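Long-range contacts in lysine-sensitive aspartokinase 3 (Escherichia coli, PDB 2J0W), which catalyses the ATP-dependent phosphorylation of L-aspartate to 4-phospho-L-aspartate, the first step toward lysine, and is feedback-inhibited by lysine: residues I219-P224 against V274-S279; I226-P231 against K238-I243; Q308-L313 against S348-L353. All coordinates share one frame; numbering follows the deposited sequence.

Contact 1: residues I219-P224 against V274-S279. With ADP (adenosine-5'-diphosphate), chain D.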
loop_
_atom_site.group_PDB
_atom_site.type_symbol
_atom_site.label_atom_id
_atom_site.label_comp_id
_atom_site.label_asym_id
_atom_site.label_seq_id
_atom_site.Cartn_x
_atom_site.Cartn_y
_atom_site.Cartn_z
ATOM N N ILE A 219 -22.807 -20.438 -16.252
ATOM C CA ILE A 219 -22.723 -20.797 -14.845
ATOM C C ILE A 219 -24.135 -20.896 -14.263
ATOM O O ILE A 219 -24.826 -19.885 -14.104
ATOM C CB ILE A 219 -21.918 -19.734 -14.033
ATOM C CG1 ILE A 219 -20.522 -19.566 -14.633
ATOM C CG2 ILE A 219 -21.802 -20.150 -12.566
ATOM C CD1 ILE A 219 -19.756 -20.862 -14.807
ATOM N N TRP A 220 -24.568 -22.108 -13.945
ATOM C CA TRP A 220 -25.894 -22.300 -13.377
ATOM C C TRP A 220 -25.814 -22.471 -11.864
ATOM O O TRP A 220 -25.306 -23.467 -11.373
ATOM C CB TRP A 220 -26.571 -23.506 -14.036
ATOM C CG TRP A 220 -26.906 -23.250 -15.494
ATOM C CD1 TRP A 220 -26.239 -23.719 -16.596
ATOM C CD2 TRP A 220 -27.937 -22.389 -15.989
ATOM N NE1 TRP A 220 -26.788 -23.193 -17.745
ATOM C CE2 TRP A 220 -27.833 -22.374 -17.398
ATOM C CE3 TRP A 220 -28.940 -21.620 -15.375
ATOM C CZ2 TRP A 220 -28.693 -21.624 -18.203
ATOM C CZ3 TRP A 220 -29.794 -20.875 -16.176
ATOM C CH2 TRP A 220 -29.666 -20.883 -17.574
ATOM N N THR A 221 -26.318 -21.490 -11.125
ATOM C CA THR A 221 -26.262 -21.547 -9.673
ATOM C C THR A 221 -27.638 -21.543 -9.015
ATOM O O THR A 221 -28.609 -21.974 -9.627
ATOM C CB THR A 221 -25.405 -20.384 -9.120
ATOM O OG1 THR A 221 -25.438 -20.397 -7.689
ATOM C CG2 THR A 221 -25.917 -19.069 -9.623
ATOM N N ASP A 222 -27.713 -21.066 -7.772
ATOM C CA ASP A 222 -28.965 -21.023 -7.019
ATOM C C ASP A 222 -29.473 -19.583 -6.855
ATOM O O ASP A 222 -30.250 -19.271 -5.945
ATOM C CB ASP A 222 -28.762 -21.667 -5.644
ATOM C CG ASP A 222 -27.887 -20.834 -4.722
ATOM O OD1 ASP A 222 -27.335 -19.817 -5.179
ATOM O OD2 ASP A 222 -27.749 -21.193 -3.533
ATOM N N VAL A 223 -29.018 -18.710 -7.748
ATOM C CA VAL A 223 -29.394 -17.299 -7.746
ATOM C C VAL A 223 -29.348 -16.823 -9.191
ATOM O O VAL A 223 -28.349 -17.007 -9.871
ATOM C CB VAL A 223 -28.418 -16.472 -6.901
ATOM C CG1 VAL A 223 -28.166 -15.131 -7.560
ATOM C CG2 VAL A 223 -28.987 -16.284 -5.513
ATOM N N PRO A 224 -30.426 -16.185 -9.668
ATOM C CA PRO A 224 -30.546 -15.677 -11.037
ATOM C C PRO A 224 -29.652 -14.503 -11.393
ATOM O O PRO A 224 -30.109 -13.361 -11.398
ATOM C CB PRO A 224 -32.015 -15.317 -11.123
ATOM C CG PRO A 224 -32.267 -14.774 -9.774
ATOM C CD PRO A 224 -31.600 -15.788 -8.872
ATOM N N VAL A 274 -19.352 -15.002 -20.174
ATOM C CA VAL A 274 -19.859 -15.962 -19.195
ATOM C C VAL A 274 -21.251 -15.564 -18.727
ATOM O O VAL A 274 -21.483 -14.409 -18.380
ATOM C CB VAL A 274 -18.894 -16.020 -17.957
ATOM C CG1 VAL A 274 -19.494 -16.848 -16.835
ATOM C CG2 VAL A 274 -17.547 -16.604 -18.370
ATOM N N PHE A 275 -22.170 -16.528 -18.729
ATOM C CA PHE A 275 -23.532 -16.275 -18.289
ATOM C C PHE A 275 -23.816 -16.849 -16.894
ATOM O O PHE A 275 -23.386 -17.962 -16.573
ATOM C CB PHE A 275 -24.535 -16.861 -19.269
ATOM C CG PHE A 275 -25.941 -16.720 -18.803
ATOM C CD1 PHE A 275 -26.539 -15.471 -18.773
ATOM C CD2 PHE A 275 -26.638 -17.815 -18.313
ATOM C CE1 PHE A 275 -27.811 -15.303 -18.262
ATOM C CE2 PHE A 275 -27.918 -17.662 -17.792
ATOM C CZ PHE A 275 -28.507 -16.399 -17.765
ATOM N N VAL A 276 -24.571 -16.111 -16.080
ATOM C CA VAL A 276 -24.862 -16.550 -14.718
ATOM C C VAL A 276 -26.350 -16.539 -14.370
ATOM O O VAL A 276 -26.949 -15.473 -14.232
ATOM C CB VAL A 276 -24.106 -15.657 -13.652
ATOM C CG1 VAL A 276 -24.287 -16.236 -12.240
ATOM C CG2 VAL A 276 -22.621 -15.555 -13.986
ATOM N N GLY A 277 -26.932 -17.728 -14.190
ATOM C CA GLY A 277 -28.341 -17.817 -13.853
ATOM C C GLY A 277 -28.693 -18.953 -12.911
ATOM O O GLY A 277 -27.866 -19.833 -12.637
ATOM N N SER A 278 -29.934 -18.918 -12.419
ATOM C CA SER A 278 -30.487 -19.913 -11.498
ATOM C C SER A 278 -30.854 -21.185 -12.257
ATOM O O SER A 278 -31.383 -21.116 -13.363
ATOM C CB SER A 278 -31.738 -19.341 -10.817
ATOM O OG SER A 278 -32.305 -20.246 -9.882
ATOM N N SER A 279 -30.571 -22.342 -11.666
ATOM C CA SER A 279 -30.880 -23.612 -12.312
ATOM C C SER A 279 -32.309 -24.011 -11.967
ATOM O O SER A 279 -32.899 -24.896 -12.593
ATOM C CB SER A 279 -29.915 -24.698 -11.844
ATOM O OG SER A 279 -30.033 -24.897 -10.446
HETATM P PB ADP D . -22.543 -22.869 -6.804
HETATM O O1B ADP D . -23.583 -22.721 -7.847
HETATM O O2B ADP D . -22.474 -24.276 -6.260
HETATM O O3B ADP D . -21.139 -22.412 -7.322
HETATM P PA ADP D . -22.217 -21.077 -4.536
HETATM O O1A ADP D . -22.843 -21.201 -3.197
HETATM O O2A ADP D . -20.767 -21.433 -4.622
HETATM O O3A ADP D . -23.004 -21.940 -5.593
HETATM O "O5'" ADP D . -22.506 -19.530 -4.889
HETATM C "C5'" ADP D . -23.784 -18.879 -5.179
HETATM C "C4'" ADP D . -24.024 -17.873 -4.067
HETATM O "O4'" ADP D . -23.026 -16.827 -3.877
HETATM C "C3'" ADP D . -25.311 -17.090 -4.067
HETATM O "O3'" ADP D . -26.310 -18.087 -3.755
HETATM C "C2'" ADP D . -25.023 -16.073 -2.983
HETATM O "O2'" ADP D . -25.255 -16.611 -1.691
HETATM C "C1'" ADP D . -23.585 -15.742 -3.157
HETATM N N9 ADP D . -23.279 -14.342 -3.722
HETATM C C8 ADP D . -22.379 -13.536 -3.119
HETATM N N7 ADP D . -22.204 -12.362 -3.690
HETATM C C5 ADP D . -23.035 -12.407 -4.742
HETATM C C6 ADP D . -23.304 -11.413 -5.755
HETATM N N6 ADP D . -22.729 -10.263 -5.817
HETATM N N1 ADP D . -24.256 -11.802 -6.716
HETATM C C2 ADP D . -24.905 -13.049 -6.691
HETATM N N3 ADP D . -24.651 -13.982 -5.730
HETATM C C4 ADP D . -23.734 -13.628 -4.797
#

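Contact 2: residues I226-P231 against K238-I243. With ADP (adenosine-5'-diphosphate), chain D.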
loop_
_atom_site.group_PDB
_atom_site.type_symbol
_atom_site.label_atom_id
_atom_site.label_comp_id
_atom_site.label_asym_id
_atom_site.label_seq_id
_atom_site.Cartn_x
_atom_site.Cartn_y
_atom_site.Cartn_z
ATOM N N ILE A 226 -25.798 -12.149 -11.294
ATOM C CA ILE A 226 -24.885 -11.499 -10.353
ATOM C C ILE A 226 -25.598 -10.245 -9.810
ATOM O O ILE A 226 -26.047 -9.396 -10.582
ATOM C CB ILE A 226 -23.566 -11.080 -11.075
ATOM C CG1 ILE A 226 -22.908 -12.301 -11.723
ATOM C CG2 ILE A 226 -22.592 -10.435 -10.095
ATOM C CD1 ILE A 226 -21.696 -11.951 -12.586
ATOM N N TYR A 227 -25.707 -10.129 -8.492
ATOM C CA TYR A 227 -26.388 -8.982 -7.897
ATOM C C TYR A 227 -25.443 -7.886 -7.444
ATOM O O TYR A 227 -24.235 -8.040 -7.521
ATOM C CB TYR A 227 -27.235 -9.433 -6.709
ATOM C CG TYR A 227 -28.471 -10.184 -7.119
ATOM C CD1 TYR A 227 -28.397 -11.219 -8.041
ATOM C CD2 TYR A 227 -29.720 -9.848 -6.603
ATOM C CE1 TYR A 227 -29.527 -11.900 -8.448
ATOM C CE2 TYR A 227 -30.864 -10.529 -7.003
ATOM C CZ TYR A 227 -30.757 -11.554 -7.929
ATOM O OH TYR A 227 -31.873 -12.236 -8.349
ATOM N N THR A 228 -26.003 -6.782 -6.964
ATOM C CA THR A 228 -25.202 -5.662 -6.487
ATOM C C THR A 228 -24.559 -5.975 -5.139
ATOM O O THR A 228 -23.911 -5.129 -4.529
ATOM C CB THR A 228 -26.051 -4.389 -6.342
ATOM O OG1 THR A 228 -27.132 -4.638 -5.432
ATOM C CG2 THR A 228 -26.594 -3.958 -7.703
ATOM N N THR A 229 -24.761 -7.198 -4.674
ATOM C CA THR A 229 -24.178 -7.651 -3.425
ATOM C C THR A 229 -24.868 -8.949 -3.040
ATOM O O THR A 229 -25.953 -9.248 -3.528
ATOM C CB THR A 229 -24.343 -6.613 -2.305
ATOM O OG1 THR A 229 -23.388 -6.871 -1.272
ATOM C CG2 THR A 229 -25.720 -6.683 -1.725
ATOM N N ASP A 230 -24.230 -9.725 -2.172
ATOM C CA ASP A 230 -24.778 -10.997 -1.742
ATOM C C ASP A 230 -26.234 -10.831 -1.295
ATOM O O ASP A 230 -26.528 -10.129 -0.317
ATOM C CB ASP A 230 -23.937 -11.565 -0.590
ATOM C CG ASP A 230 -24.222 -13.033 -0.325
ATOM O OD1 ASP A 230 -25.408 -13.418 -0.275
ATOM O OD2 ASP A 230 -23.257 -13.808 -0.153
ATOM N N PRO A 231 -27.169 -11.480 -2.012
ATOM C CA PRO A 231 -28.594 -11.410 -1.686
ATOM C C PRO A 231 -28.849 -11.910 -0.287
ATOM O O PRO A 231 -29.852 -11.570 0.329
ATOM C CB PRO A 231 -29.230 -12.314 -2.740
ATOM C CG PRO A 231 -28.356 -12.084 -3.910
ATOM C CD PRO A 231 -26.983 -12.210 -3.276
ATOM N N LYS A 238 -30.205 -5.682 -5.844
ATOM C CA LYS A 238 -30.713 -5.624 -7.215
ATOM C C LYS A 238 -29.874 -6.516 -8.136
ATOM O O LYS A 238 -28.657 -6.610 -7.963
ATOM C CB LYS A 238 -30.656 -4.176 -7.771
ATOM C CG LYS A 238 -30.957 -3.023 -6.789
ATOM C CD LYS A 238 -32.385 -3.052 -6.241
ATOM C CE LYS A 238 -32.650 -1.885 -5.279
ATOM N NZ LYS A 238 -33.978 -2.019 -4.601
ATOM N N ARG A 239 -30.513 -7.167 -9.108
ATOM C CA ARG A 239 -29.772 -7.995 -10.061
ATOM C C ARG A 239 -29.066 -7.079 -11.053
ATOM O O ARG A 239 -29.506 -5.960 -11.285
ATOM C CB ARG A 239 -30.691 -8.925 -10.865
ATOM C CG ARG A 239 -29.895 -9.788 -11.841
ATOM C CD ARG A 239 -30.369 -9.682 -13.273
ATOM N NE ARG A 239 -31.306 -10.755 -13.570
ATOM C CZ ARG A 239 -32.585 -10.751 -13.209
ATOM N NH1 ARG A 239 -33.095 -9.718 -12.548
ATOM N NH2 ARG A 239 -33.344 -11.804 -13.468
ATOM N N ILE A 240 -27.983 -7.562 -11.644
ATOM C CA ILE A 240 -27.223 -6.785 -12.613
ATOM C C ILE A 240 -27.258 -7.512 -13.939
ATOM O O ILE A 240 -26.516 -8.462 -14.142
ATOM C CB ILE A 240 -25.767 -6.659 -12.177
ATOM C CG1 ILE A 240 -25.706 -5.922 -10.843
ATOM C CG2 ILE A 240 -24.952 -5.996 -13.282
ATOM C CD1 ILE A 240 -24.315 -5.818 -10.291
ATOM N N ASP A 241 -28.110 -7.053 -14.846
ATOM C CA ASP A 241 -28.270 -7.717 -16.140
ATOM C C ASP A 241 -27.010 -7.891 -16.986
ATOM O O ASP A 241 -26.876 -8.887 -17.702
ATOM C CB ASP A 241 -29.354 -7.012 -16.960
ATOM C CG ASP A 241 -30.702 -6.996 -16.250
ATOM O OD1 ASP A 241 -31.172 -8.086 -15.841
ATOM O OD2 ASP A 241 -31.286 -5.900 -16.108
ATOM N N GLU A 242 -26.086 -6.941 -16.929
ATOM C CA GLU A 242 -24.872 -7.087 -17.727
ATOM C C GLU A 242 -23.714 -6.314 -17.113
ATOM O O GLU A 242 -23.897 -5.200 -16.625
ATOM C CB GLU A 242 -25.118 -6.616 -19.169
ATOM C CG GLU A 242 -23.983 -6.955 -20.132
ATOM C CD GLU A 242 -24.221 -6.434 -21.540
ATOM O OE1 GLU A 242 -24.366 -5.206 -21.703
ATOM O OE2 GLU A 242 -24.262 -7.256 -22.479
ATOM N N ILE A 243 -22.523 -6.916 -17.136
ATOM C CA ILE A 243 -21.310 -6.311 -16.569
ATOM C C ILE A 243 -20.077 -6.763 -17.351
ATOM O O ILE A 243 -20.155 -7.705 -18.143
ATOM C CB ILE A 243 -21.104 -6.730 -15.101
ATOM C CG1 ILE A 243 -19.984 -5.892 -14.485
ATOM C CG2 ILE A 243 -20.734 -8.210 -15.026
ATOM C CD1 ILE A 243 -19.818 -6.068 -13.005
HETATM P PB ADP D . -22.543 -22.869 -6.804
HETATM O O1B ADP D . -23.583 -22.721 -7.847
HETATM O O2B ADP D . -22.474 -24.276 -6.260
HETATM O O3B ADP D . -21.139 -22.412 -7.322
HETATM P PA ADP D . -22.217 -21.077 -4.536
HETATM O O1A ADP D . -22.843 -21.201 -3.197
HETATM O O2A ADP D . -20.767 -21.433 -4.622
HETATM O O3A ADP D . -23.004 -21.940 -5.593
HETATM O "O5'" ADP D . -22.506 -19.530 -4.889
HETATM C "C5'" ADP D . -23.784 -18.879 -5.179
HETATM C "C4'" ADP D . -24.024 -17.873 -4.067
HETATM O "O4'" ADP D . -23.026 -16.827 -3.877
HETATM C "C3'" ADP D . -25.311 -17.090 -4.067
HETATM O "O3'" ADP D . -26.310 -18.087 -3.755
HETATM C "C2'" ADP D . -25.023 -16.073 -2.983
HETATM O "O2'" ADP D . -25.255 -16.611 -1.691
HETATM C "C1'" ADP D . -23.585 -15.742 -3.157
HETATM N N9 ADP D . -23.279 -14.342 -3.722
HETATM C C8 ADP D . -22.379 -13.536 -3.119
HETATM N N7 ADP D . -22.204 -12.362 -3.690
HETATM C C5 ADP D . -23.035 -12.407 -4.742
HETATM C C6 ADP D . -23.304 -11.413 -5.755
HETATM N N6 ADP D . -22.729 -10.263 -5.817
HETATM N N1 ADP D . -24.256 -11.802 -6.716
HETATM C C2 ADP D . -24.905 -13.049 -6.691
HETATM N N3 ADP D . -24.651 -13.982 -5.730
HETATM C C4 ADP D . -23.734 -13.628 -4.797
#

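Contact 3: residues Q308-L313 against S348-L353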
loop_
_atom_site.group_PDB
_atom_site.type_symbol
_atom_site.label_atom_id
_atom_site.label_comp_id
_atom_site.label_asym_id
_atom_site.label_seq_id
_atom_site.Cartn_x
_atom_site.Cartn_y
_atom_site.Cartn_z
ATOM N N GLN A 308 -10.630 -11.940 7.322
ATOM C CA GLN A 308 -9.403 -11.421 6.779
ATOM C C GLN A 308 -8.440 -11.258 7.952
ATOM O O GLN A 308 -8.853 -11.153 9.106
ATOM C CB GLN A 308 -9.665 -10.083 6.089
ATOM C CG GLN A 308 -10.724 -10.169 5.004
ATOM C CD GLN A 308 -10.328 -11.069 3.842
ATOM O OE1 GLN A 308 -9.445 -10.739 3.055
ATOM N NE2 GLN A 308 -10.987 -12.212 3.729
ATOM N N THR A 309 -7.153 -11.272 7.648
ATOM C CA THR A 309 -6.132 -11.110 8.666
ATOM C C THR A 309 -5.292 -9.886 8.292
ATOM O O THR A 309 -4.896 -9.743 7.133
ATOM C CB THR A 309 -5.227 -12.355 8.724
ATOM O OG1 THR A 309 -6.037 -13.528 8.886
ATOM C CG2 THR A 309 -4.247 -12.243 9.883
ATOM N N LEU A 310 -5.046 -8.991 9.250
ATOM C CA LEU A 310 -4.226 -7.806 8.970
ATOM C C LEU A 310 -2.826 -7.973 9.555
ATOM O O LEU A 310 -2.626 -7.863 10.767
ATOM C CB LEU A 310 -4.849 -6.519 9.537
ATOM C CG LEU A 310 -3.997 -5.272 9.218
ATOM C CD1 LEU A 310 -4.086 -4.954 7.727
ATOM C CD2 LEU A 310 -4.458 -4.075 10.047
ATOM N N LEU A 311 -1.867 -8.244 8.675
ATOM C CA LEU A 311 -0.478 -8.434 9.064
ATOM C C LEU A 311 0.299 -7.138 8.873
ATOM O O LEU A 311 0.777 -6.851 7.772
ATOM C CB LEU A 311 0.144 -9.524 8.209
ATOM C CG LEU A 311 1.587 -9.859 8.550
ATOM C CD1 LEU A 311 1.678 -10.407 9.971
ATOM C CD2 LEU A 311 2.090 -10.868 7.543
ATOM N N THR A 312 0.414 -6.362 9.947
ATOM C CA THR A 312 1.121 -5.080 9.926
ATOM C C THR A 312 2.611 -5.255 10.249
ATOM O O THR A 312 2.977 -5.838 11.271
ATOM C CB THR A 312 0.491 -4.102 10.944
ATOM O OG1 THR A 312 -0.882 -3.871 10.605
ATOM C CG2 THR A 312 1.233 -2.784 10.949
ATOM N N LEU A 313 3.471 -4.754 9.368
ATOM C CA LEU A 313 4.907 -4.862 9.585
ATOM C C LEU A 313 5.611 -3.528 9.792
ATOM O O LEU A 313 5.581 -2.639 8.940
ATOM C CB LEU A 313 5.567 -5.600 8.426
ATOM C CG LEU A 313 5.217 -7.080 8.331
ATOM C CD1 LEU A 313 5.997 -7.726 7.189
ATOM C CD2 LEU A 313 5.540 -7.755 9.661
ATOM N N SER A 348 6.277 1.243 7.698
ATOM C CA SER A 348 5.246 0.420 8.325
ATOM C C SER A 348 4.360 -0.054 7.187
ATOM O O SER A 348 3.773 0.760 6.479
ATOM C CB SER A 348 4.437 1.267 9.300
ATOM O OG SER A 348 5.298 2.152 10.003
ATOM N N VAL A 349 4.278 -1.360 6.986
ATOM C CA VAL A 349 3.456 -1.887 5.903
ATOM C C VAL A 349 2.370 -2.845 6.406
ATOM O O VAL A 349 2.673 -3.902 6.952
ATOM C CB VAL A 349 4.346 -2.580 4.861
ATOM C CG1 VAL A 349 5.414 -3.397 5.566
ATOM C CG2 VAL A 349 3.505 -3.453 3.948
ATOM N N ALA A 350 1.105 -2.457 6.226
ATOM C CA ALA A 350 -0.036 -3.266 6.671
ATOM C C ALA A 350 -0.544 -4.157 5.552
ATOM O O ALA A 350 -1.035 -3.677 4.524
ATOM C CB ALA A 350 -1.170 -2.364 7.187
ATOM N N LEU A 351 -0.427 -5.463 5.771
ATOM C CA LEU A 351 -0.843 -6.458 4.791
ATOM C C LEU A 351 -2.234 -7.045 5.068
ATOM O O LEU A 351 -2.517 -7.477 6.190
ATOM C CB LEU A 351 0.203 -7.575 4.760
ATOM C CG LEU A 351 1.620 -7.150 4.372
ATOM C CD1 LEU A 351 2.603 -8.223 4.775
ATOM C CD2 LEU A 351 1.687 -6.908 2.879
ATOM N N THR A 352 -3.088 -7.058 4.041
ATOM C CA THR A 352 -4.452 -7.589 4.150
ATOM C C THR A 352 -4.489 -9.031 3.657
ATOM O O THR A 352 -4.459 -9.278 2.453
ATOM C CB THR A 352 -5.457 -6.755 3.308
ATOM O OG1 THR A 352 -5.507 -5.408 3.797
ATOM C CG2 THR A 352 -6.846 -7.362 3.393
ATOM N N LEU A 353 -4.573 -9.983 4.582
ATOM C CA LEU A 353 -4.569 -11.399 4.213
ATOM C C LEU A 353 -5.900 -12.147 4.206
ATOM O O LEU A 353 -6.600 -12.240 5.221
ATOM C CB LEU A 353 -3.580 -12.155 5.097
ATOM C CG LEU A 353 -2.146 -11.634 5.003
ATOM C CD1 LEU A 353 -1.191 -12.585 5.732
ATOM C CD2 LEU A 353 -1.764 -11.498 3.531
#

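Contact 1: residues I219-P224 against V274-S279
Trp220 and Phe275 form an edge-to-face (T-shaped) aromatic pair, the phenyl edge toward the indole's six-membered ring with planes at 65°. Phe275 CD2 stands 4.2 Å above the indole plane, near the rim, and the closest approach is Phe275 CE2 to Trp220 CH2, 3.7 Å. With CG anti to its backbone N (chi1 175°), Phe275 carries its ring out to this meeting. Gly277 suits its place because a CB there would crowd Trp220 CZ3 and collide with Phe275 CE2. An alanine at Trp220 would probably leave the Phe275 edge without its aromatic face and Phe9, which stacks on the indole, without its partner.

On the face that carries Ile219 and Val276, Ile219 CG1 touches Val274 CG1 at 3.6 Å.

Backbone bonds join neighbouring parallel strands of the central sheet of the amino acid kinase fold. Ile219 N reaches Phe275 O at 2.6 Å, Gly277 N returns to Ile219 O, Thr221 N meets Gly277 O, and Ser279 N binds Thr221 O.

Polar side chains at the strand's C-terminal end and just beyond bind ADP. Thr221 OG1 donates to ADP O1B at 3.0 Å, and Asp222 OD1 accepts a very short hydrogen bond, 2.5 Å, from ADP O3'. Arg232 forms a salt bridge with Asp222 OD2.

Contact 2: residues I226-P231 against K238-I243
Tyr227 lies across Arg239, and its side chain can be followed outward. CB sits 3.4 Å from Lys238 O. The first torsion sets CG anti to the carbonyl carbon (chi1 -73°), which brings CG to 3.9 Å from Arg239 CA. Of the two ortho carbons, CD2 stays close to the Lys238 carbonyl, while CD1 lies near C2 of the adenine. Farther out, CE1 meets both CB and CG of Arg239, and CZ is 3.9 Å from Arg239 CB. The hydroxyl OH ends beside the ring of Pro224. Arg239 CB makes a CH-pi contact, standing over the ring face 14° off its normal. Pro231 CG covers the opposite face toward the rim, so the ring is sandwiched between Pro231 and the start of the Arg239 side chain, which limits its turning. Arginine suits this place because its methylenes serve the ring while its NH2 bonds to Gly285 O.

The two segments belong to a beta hairpin at one margin of the kinase domain's mixed sheet. Thr228 N donates to Lys238 O at 2.8 Å, and Lys238 N returns a longer bond, 3.3 Å, to Thr228 OG1, which is also hydrogen-bonded to His444 NE2. The Thr228 methyl, CG2, lies 3.8 Å from Ile240 CG1.

The backbone of Tyr227 reads the adenine edge: its N donates to ADP N1 at 2.8 Å, and its O accepts from ADP N6 at 3.2 Å.

Contact 3: residues Q308-L313 against S348-L353
Leu311 and Leu351 form the apolar centre, their side chains side by side and pointing the same way, with Leu311 CD2 3.9 Å from Leu351 CD1. The same CD2 also meets Leu353 CD1 at 4.1 Å, and on the other flank Leu313 CD1 approaches Leu351 CD1. Leu313 CB and Val349 CG1 pack at 3.6 Å. Branched aliphatic residues suit this face because their methyls pack between the sheet and its cover, where no polar partner is needed: Val349 lies near Phe324 on helix 321-328 and Leu353 near Val339, both lysine-site residues.

The reverse face is mixed: Leu310, Thr312, Ala350 and Thr352. Leu310 CD1 rests on Ala350 CB at 3.9 Å, and Thr312 OG1 lies 3.7 Å from the same methyl. Alanine's small size fits here, since Ala350 also packs on Gly421 of the second subunit.

Between the faces run six backbone bonds, paired at Thr309 with Leu353, Leu311 with Leu351, and Leu313 with Val349. Leu351 N stands well above the carbonyl plane of Leu311, 53° out of it, although the N to Leu311 O bond is 2.7 Å long.

At the polar edge, the bent Gln308 side chain passes its OE1 to Arg305 and its NE2 to Asp354 and Arg306 O. Ser348 packs on Ala422 of the second subunit.

These are the first and third strands of a beta-alpha-beta-beta-alpha-beta ACT unit, central and antiparallel in its sheet. The chemistry implies a two-sided element: an aliphatic face belonging to the unit's interior, and a mixed face where the small Ala350 is consistent with the close approach of Gly421 of the second subunit.

Contacts 1 and 2 are two parts of one nucleotide site, their centres 11 Å apart. Val276 CG2 touches Ile226 CG1 at 4.0 Å, and both contacts reach the same sheet. Residues 219-224 serve the phosphate and ribose of ADP, residues 226-231 mainly its adenine. The magnesium lies about 7 Å from the Thr221 side chain, and the substrate aspartate about 9 Å from that of Ile219. Contact 3 stands apart: its centre is 35 Å from that of contact 1 and 30 Å from that of contact 2, with nearest atoms about 20 and 13 Å away. Inhibition by lysine, whose site includes Phe324 and Val339 beside contact 3, is consistent with an effect transmitted over a distance.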